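Local coordinates for uncharacterized protein (Bombyx mori, PDB 5AZ0) that is an aldo-keto reductase of the silkworm, probably reducing carbonyl compounds to alcohols with a nicotinamide cofactor, at residues T71-G82 / S118-L126. Numbering follows the deposited sequence.
Sequences TAHFYRVEPEIG and SLRASLHRL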
ATOM      1  N   THR A  71      -5.670   1.253  -4.590  1.00 18.95           N
ATOM      2  CA  THR A  71      -6.749   1.914  -3.953  1.00 20.41           C
ATOM      3  C   THR A  71      -7.426   0.995  -2.950  1.00 21.17           C
ATOM      4  O   THR A  71      -6.928  -0.073  -2.676  1.00 21.61           O
ATOM      5  CB  THR A  71      -7.765   2.518  -4.996  1.00 22.44           C
ATOM      6  OG1 THR A  71      -8.575   3.488  -4.320  1.00 22.45           O
ATOM      7  CG2 THR A  71      -8.647   1.485  -5.616  1.00 20.20           C
ATOM      8  N   ALA A  72      -8.566   1.431  -2.424  1.00 19.89           N
ATOM      9  CA  ALA A  72      -9.290   0.683  -1.385  1.00 22.08           C
ATOM     10  C   ALA A  72     -10.753   1.153  -1.274  1.00 22.98           C
ATOM     11  O   ALA A  72     -10.992   2.269  -1.527  1.00 23.04           O
ATOM     12  CB  ALA A  72      -8.596   0.832  -0.024  1.00 20.96           C
ATOM     13  N   HIS A  73     -11.677   0.299  -0.840  1.00 24.25           N
ATOM     14  CA  HIS A  73     -12.981   0.743  -0.456  1.00 24.90           C
ATOM     15  C   HIS A  73     -12.925   1.944   0.480  1.00 29.19           C
ATOM     16  O   HIS A  73     -13.531   3.020   0.206  1.00 25.31           O
ATOM     17  CB  HIS A  73     -13.750  -0.398   0.163  1.00 23.75           C
ATOM     18  CG  HIS A  73     -15.116  -0.015   0.625  1.00 22.79           C
ATOM     19  ND1 HIS A  73     -15.830  -0.751   1.547  1.00 23.86           N
ATOM     20  CD2 HIS A  73     -15.899   1.056   0.302  1.00 24.58           C
ATOM     21  CE1 HIS A  73     -17.002  -0.166   1.760  1.00 23.70           C
ATOM     22  NE2 HIS A  73     -17.057   0.944   1.018  1.00 23.29           N
ATOM     23  N   PHE A  74     -12.105   1.817   1.524  1.00 27.29           N
ATOM     24  CA  PHE A  74     -11.946   2.907   2.487  1.00 27.16           C
ATOM     25  C   PHE A  74     -11.502   4.256   1.943  1.00 26.99           C
ATOM     26  O   PHE A  74     -11.665   5.232   2.616  1.00 24.02           O
ATOM     27  CB  PHE A  74     -10.974   2.470   3.597  1.00 30.58           C
ATOM     28  CG  PHE A  74     -10.901   3.417   4.760  1.00 31.71           C
ATOM     29  CD1 PHE A  74     -11.968   3.519   5.637  1.00 33.63           C
ATOM     30  CD2 PHE A  74      -9.737   4.178   5.009  1.00 33.09           C
ATOM     31  CE1 PHE A  74     -11.913   4.405   6.742  1.00 32.99           C
ATOM     32  CE2 PHE A  74      -9.666   5.055   6.114  1.00 35.77           C
ATOM     33  CZ  PHE A  74     -10.763   5.174   6.973  1.00 29.91           C
ATOM     34  N   TYR A  75     -10.843   4.318   0.796  1.00 25.80           N
ATOM     35  CA  TYR A  75     -10.322   5.580   0.303  1.00 23.94           C
ATOM     36  C   TYR A  75     -11.335   6.482  -0.414  1.00 25.63           C
ATOM     37  O   TYR A  75     -10.989   7.591  -0.804  1.00 28.67           O
ATOM     38  CB  TYR A  75      -9.133   5.339  -0.583  1.00 25.60           C
ATOM     39  CG  TYR A  75      -7.968   4.539   0.034  1.00 24.85           C
ATOM     40  CD1 TYR A  75      -7.825   4.342   1.414  1.00 25.31           C
ATOM     41  CD2 TYR A  75      -7.012   4.012  -0.801  1.00 26.02           C
ATOM     42  CE1 TYR A  75      -6.752   3.616   1.927  1.00 27.76           C
ATOM     43  CE2 TYR A  75      -5.937   3.295  -0.307  1.00 26.16           C
ATOM     44  CZ  TYR A  75      -5.787   3.095   1.045  1.00 27.10           C
ATOM     45  OH  TYR A  75      -4.695   2.339   1.444  1.00 24.70           O
ATOM     46  N   ARG A  76     -12.553   5.985  -0.596  1.00 27.74           N
ATOM     47  CA  ARG A  76     -13.730   6.752  -0.996  1.00 32.00           C
ATOM     48  C   ARG A  76     -13.771   7.042  -2.482  1.00 29.76           C
ATOM     49  O   ARG A  76     -14.814   7.287  -2.975  1.00 33.83           O
ATOM     50  CB  ARG A  76     -13.934   8.099  -0.218  1.00 32.25           C
ATOM     51  CG  ARG A  76     -14.487   7.964   1.209  1.00 35.11           C
ATOM     52  CD  ARG A  76     -13.423   8.159   2.238  1.00 39.27           C
ATOM     53  NE  ARG A  76     -13.973   8.386   3.565  1.00 41.61           N
ATOM     54  CZ  ARG A  76     -13.618   7.743   4.686  1.00 44.31           C
ATOM     55  NH1 ARG A  76     -12.670   6.753   4.718  1.00 40.70           N
ATOM     56  NH2 ARG A  76     -14.208   8.101   5.828  1.00 42.56           N
ATOM     57  N   VAL A  77     -12.659   6.946  -3.176  1.00 24.80           N
ATOM     58  CA  VAL A  77     -12.521   7.453  -4.506  1.00 24.94           C
ATOM     59  C   VAL A  77     -12.539   6.363  -5.597  1.00 23.46           C
ATOM     60  O   VAL A  77     -12.157   6.645  -6.723  1.00 25.51           O
ATOM     61  CB  VAL A  77     -11.221   8.312  -4.619  1.00 28.21           C
ATOM     62  CG1 VAL A  77     -11.382   9.555  -3.756  1.00 25.10           C
ATOM     63  CG2 VAL A  77      -9.934   7.534  -4.218  1.00 29.35           C
ATOM     64  N   GLU A  78     -12.964   5.129  -5.306  1.00 22.48           N
ATOM     65  CA  GLU A  78     -12.937   4.086  -6.371  1.00 22.85           C
ATOM     66  C   GLU A  78     -13.735   4.496  -7.621  1.00 24.30           C
ATOM     67  O   GLU A  78     -13.261   4.289  -8.752  1.00 22.98           O
ATOM     68  CB  GLU A  78     -13.453   2.745  -5.844  1.00 23.14           C
ATOM     69  CG  GLU A  78     -12.510   2.079  -4.805  1.00 24.94           C
ATOM     70  CD  GLU A  78     -13.166   0.934  -4.065  1.00 24.09           C
ATOM     71  OE1 GLU A  78     -14.272   1.163  -3.570  1.00 21.02           O
ATOM     72  OE2 GLU A  78     -12.598  -0.203  -3.979  1.00 22.27           O
ATOM     73  N   PRO A  79     -14.941   5.100  -7.450  1.00 25.16           N
ATOM     74  CA  PRO A  79     -15.720   5.497  -8.688  1.00 28.04           C
ATOM     75  C   PRO A  79     -14.921   6.444  -9.557  1.00 24.88           C
ATOM     76  O   PRO A  79     -14.742   6.218 -10.746  1.00 26.46           O
ATOM     77  CB  PRO A  79     -17.012   6.112  -8.094  1.00 27.79           C
ATOM     78  CG  PRO A  79     -17.108   5.472  -6.729  1.00 26.62           C
ATOM     79  CD  PRO A  79     -15.694   5.458  -6.238  1.00 25.61           C
ATOM     80  N   GLU A  80     -14.276   7.421  -8.943  1.00 30.07           N
ATOM     81  CA  GLU A  80     -13.495   8.383  -9.727  1.00 28.86           C
ATOM     82  C   GLU A  80     -12.249   7.759 -10.353  1.00 30.68           C
ATOM     83  O   GLU A  80     -11.848   8.117 -11.476  1.00 27.04           O
ATOM     84  CB  GLU A  80     -13.082   9.572  -8.867  1.00 31.51           C
ATOM     85  CG  GLU A  80     -14.225  10.445  -8.337  1.00 35.89           C
ATOM     86  CD  GLU A  80     -14.795  10.018  -6.960  1.00 40.08           C
ATOM     87  OE1 GLU A  80     -14.877   8.812  -6.581  1.00 38.95           O
ATOM     88  OE2 GLU A  80     -15.206  10.920  -6.229  1.00 49.87           O
ATOM     89  N   ILE A  81     -11.584   6.835  -9.630  1.00 27.25           N
ATOM     90  CA  ILE A  81     -10.400   6.182 -10.207  1.00 26.84           C
ATOM     91  C   ILE A  81     -10.889   5.358 -11.408  1.00 24.75           C
ATOM     92  O   ILE A  81     -10.225   5.241 -12.417  1.00 27.13           O
ATOM     93  CB  ILE A  81      -9.675   5.216  -9.179  1.00 29.52           C
ATOM     94  CG1 ILE A  81      -9.177   5.960  -7.939  1.00 32.32           C
ATOM     95  CG2 ILE A  81      -8.595   4.398  -9.870  1.00 29.25           C
ATOM     96  CD1 ILE A  81      -8.184   7.070  -8.227  1.00 40.81           C
ATOM     97  N   GLY A  82     -12.006   4.684 -11.274  1.00 22.98           N
ATOM     98  CA  GLY A  82     -12.465   3.872 -12.417  1.00 28.66           C
ATOM     99  C   GLY A  82     -12.809   4.644 -13.680  1.00 27.52           C
ATOM    100  O   GLY A  82     -12.625   4.135 -14.789  1.00 27.95           O
ATOM    101  N   SER A 118     -18.102  -7.175  -0.529  1.00 16.75           N
ATOM    102  CA  SER A 118     -17.263  -6.005  -0.570  1.00 18.42           C
ATOM    103  C   SER A 118     -16.531  -5.825  -1.917  1.00 20.07           C
ATOM    104  O   SER A 118     -16.466  -4.720  -2.460  1.00 19.74           O
ATOM    105  CB  SER A 118     -16.268  -6.014   0.612  1.00 18.25           C
ATOM    106  OG  SER A 118     -15.495  -4.815   0.699  1.00 19.95           O
ATOM    107  N   LEU A 119     -15.944  -6.916  -2.408  1.00 18.19           N
ATOM    108  CA  LEU A 119     -15.110  -6.822  -3.584  1.00 18.13           C
ATOM    109  C   LEU A 119     -15.989  -6.588  -4.794  1.00 17.21           C
ATOM    110  O   LEU A 119     -15.652  -5.767  -5.574  1.00 17.31           O
ATOM    111  CB  LEU A 119     -14.237  -8.044  -3.781  1.00 17.88           C
ATOM    112  CG  LEU A 119     -13.456  -8.203  -5.086  1.00 18.64           C
ATOM    113  CD1 LEU A 119     -12.545  -7.040  -5.223  1.00 16.67           C
ATOM    114  CD2 LEU A 119     -12.694  -9.533  -5.094  1.00 19.40           C
ATOM    115  N   ARG A 120     -17.093  -7.304  -4.968  1.00 17.46           N
ATOM    116  CA  ARG A 120     -18.022  -6.982  -6.066  1.00 18.13           C
ATOM    117  C   ARG A 120     -18.481  -5.533  -6.107  1.00 20.00           C
ATOM    118  O   ARG A 120     -18.449  -4.897  -7.141  1.00 20.24           O
ATOM    119  CB  ARG A 120     -19.194  -7.933  -6.096  1.00 19.03           C
ATOM    120  CG  ARG A 120     -18.778  -9.339  -6.583  1.00 21.33           C
ATOM    121  CD  ARG A 120     -19.964  -9.990  -7.105  1.00 20.24           C
ATOM    122  NE  ARG A 120     -19.865 -11.374  -7.431  1.00 19.79           N
ATOM    123  CZ  ARG A 120     -19.822 -11.883  -8.672  1.00 20.38           C
ATOM    124  NH1 ARG A 120     -19.726 -11.127  -9.726  1.00 20.80           N
ATOM    125  NH2 ARG A 120     -19.856 -13.201  -8.846  1.00 20.34           N
ATOM    126  N   ALA A 121     -18.793  -4.977  -4.957  1.00 20.48           N
ATOM    127  CA  ALA A 121     -19.108  -3.567  -4.881  1.00 22.02           C
ATOM    128  C   ALA A 121     -17.947  -2.703  -5.298  1.00 22.49           C
ATOM    129  O   ALA A 121     -18.112  -1.732  -6.081  1.00 19.66           O
ATOM    130  CB  ALA A 121     -19.633  -3.214  -3.461  1.00 21.78           C
ATOM    131  N   SER A 122     -16.738  -3.036  -4.818  1.00 20.28           N
ATOM    132  CA  SER A 122     -15.581  -2.231  -5.204  1.00 18.96           C
ATOM    133  C   SER A 122     -15.394  -2.352  -6.747  1.00 20.00           C
ATOM    134  O   SER A 122     -15.013  -1.369  -7.405  1.00 16.23           O
ATOM    135  CB  SER A 122     -14.293  -2.703  -4.500  1.00 21.04           C
ATOM    136  OG  SER A 122     -14.110  -2.163  -3.223  1.00 18.96           O
ATOM    137  N   LEU A 123     -15.577  -3.555  -7.275  1.00 16.81           N
ATOM    138  CA  LEU A 123     -15.386  -3.768  -8.683  1.00 19.08           C
ATOM    139  C   LEU A 123     -16.435  -2.970  -9.512  1.00 20.11           C
ATOM    140  O   LEU A 123     -16.097  -2.400 -10.571  1.00 17.57           O
ATOM    141  CB  LEU A 123     -15.487  -5.244  -9.052  1.00 18.91           C
ATOM    142  CG  LEU A 123     -14.332  -6.135  -8.570  1.00 20.56           C
ATOM    143  CD1 LEU A 123     -14.743  -7.578  -8.748  1.00 21.26           C
ATOM    144  CD2 LEU A 123     -13.097  -5.889  -9.405  1.00 21.37           C
ATOM    145  N   HIS A 124     -17.675  -2.924  -9.018  1.00 19.33           N
ATOM    146  CA  HIS A 124     -18.672  -2.040  -9.644  1.00 22.11           C
ATOM    147  C   HIS A 124     -18.224  -0.565  -9.614  1.00 20.46           C
ATOM    148  O   HIS A 124     -18.267   0.093 -10.604  1.00 21.92           O
ATOM    149  CB  HIS A 124     -20.064  -2.219  -9.040  1.00 20.16           C
ATOM    150  CG  HIS A 124     -21.161  -1.758  -9.934  1.00 21.87           C
ATOM    151  ND1 HIS A 124     -21.650  -0.464  -9.905  1.00 19.88           N
ATOM    152  CD2 HIS A 124     -21.802  -2.387 -10.953  1.00 19.52           C
ATOM    153  CE1 HIS A 124     -22.575  -0.336 -10.837  1.00 19.33           C
ATOM    154  NE2 HIS A 124     -22.703  -1.500 -11.457  1.00 21.37           N
ATOM    155  N   ARG A 125     -17.799  -0.050  -8.484  1.00 21.08           N
ATOM    156  CA  ARG A 125     -17.340   1.302  -8.408  1.00 20.32           C
ATOM    157  C   ARG A 125     -16.227   1.565  -9.454  1.00 22.64           C
ATOM    158  O   ARG A 125     -16.201   2.624 -10.052  1.00 20.48           O
ATOM    159  CB  ARG A 125     -16.784   1.636  -7.005  1.00 19.63           C
ATOM    160  CG  ARG A 125     -17.857   1.616  -5.900  1.00 21.08           C
ATOM    161  CD  ARG A 125     -17.349   2.201  -4.574  1.00 21.25           C
ATOM    162  NE  ARG A 125     -18.158   1.627  -3.509  1.00 20.12           N
ATOM    163  CZ  ARG A 125     -17.862   0.557  -2.780  1.00 21.51           C
ATOM    164  NH1 ARG A 125     -16.644  -0.065  -2.845  1.00 19.89           N
ATOM    165  NH2 ARG A 125     -18.811   0.100  -1.954  1.00 20.77           N
ATOM    166  N   LEU A 126     -15.268   0.651  -9.565  1.00 21.16           N
ATOM    167  CA  LEU A 126     -14.100   0.829 -10.409  1.00 20.50           C
ATOM    168  C   LEU A 126     -14.421   0.558 -11.863  1.00 20.65           C
ATOM    169  O   LEU A 126     -13.618   0.853 -12.672  1.00 20.04           O
ATOM    170  CB  LEU A 126     -13.006  -0.185 -10.009  1.00 21.38           C
ATOM    171  CG  LEU A 126     -12.394   0.171  -8.664  1.00 22.40           C
ATOM    172  CD1 LEU A 126     -11.666  -1.062  -8.120  1.00 21.79           C
ATOM    173  CD2 LEU A 126     -11.413   1.342  -8.830  1.00 20.47           C
TER
HETATM  174  O   HOH W   1     -14.537  -3.068   2.526  1.00 19.43           O
HETATM  175  O   HOH W   2     -12.930   1.565 -15.248  1.00 28.69           O
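Ser-118 reaches His-73 through a water in the imidazole plane, 2.8 Å from His-73 ND1 and 2.7 Å from Ser-118 OG. One turn on, Ser-122 OG donates to the syn lone pair of Glu-78 OE2 at 2.6 Å. Arg-125 takes the other carboxylate oxygen in a salt bridge, NH1 to Glu-78 OE1 2.8 Å with an N-H...O angle of 145°, the two flat groups nearly coplanar. Extended from CG to NE, its chain runs alongside the Pro-79 ring and stacks the guanidinium on the His-73 imidazole, centres 4.2 Å apart and planes at 5°. Without the guanidinium, as with an alanine here, Glu-78 OE1 would probably lose its counter-charge and His-73 the group stacked on it. Arg-125 O receives a nearly straight CA-H...O contact from Pro-79 CA (3.2 Å). Leu-126 CD2 packs against Glu-78 CB and Ile-81 CB, while Gly-82 CA makes a CA-H...O contact with Leu-126 O (3.2 Å); a CB there would clash with that oxygen. Segments 78-82 and 118-126, axes 7.7 Å apart at 45°, belong to helices 78-90 and 112-126, neighbours outside the TIM barrel; beneath, strand 100-105 gives Glu-78 OE2 a further partner, Thr-103, and helix 51-64 flanks Ile-81.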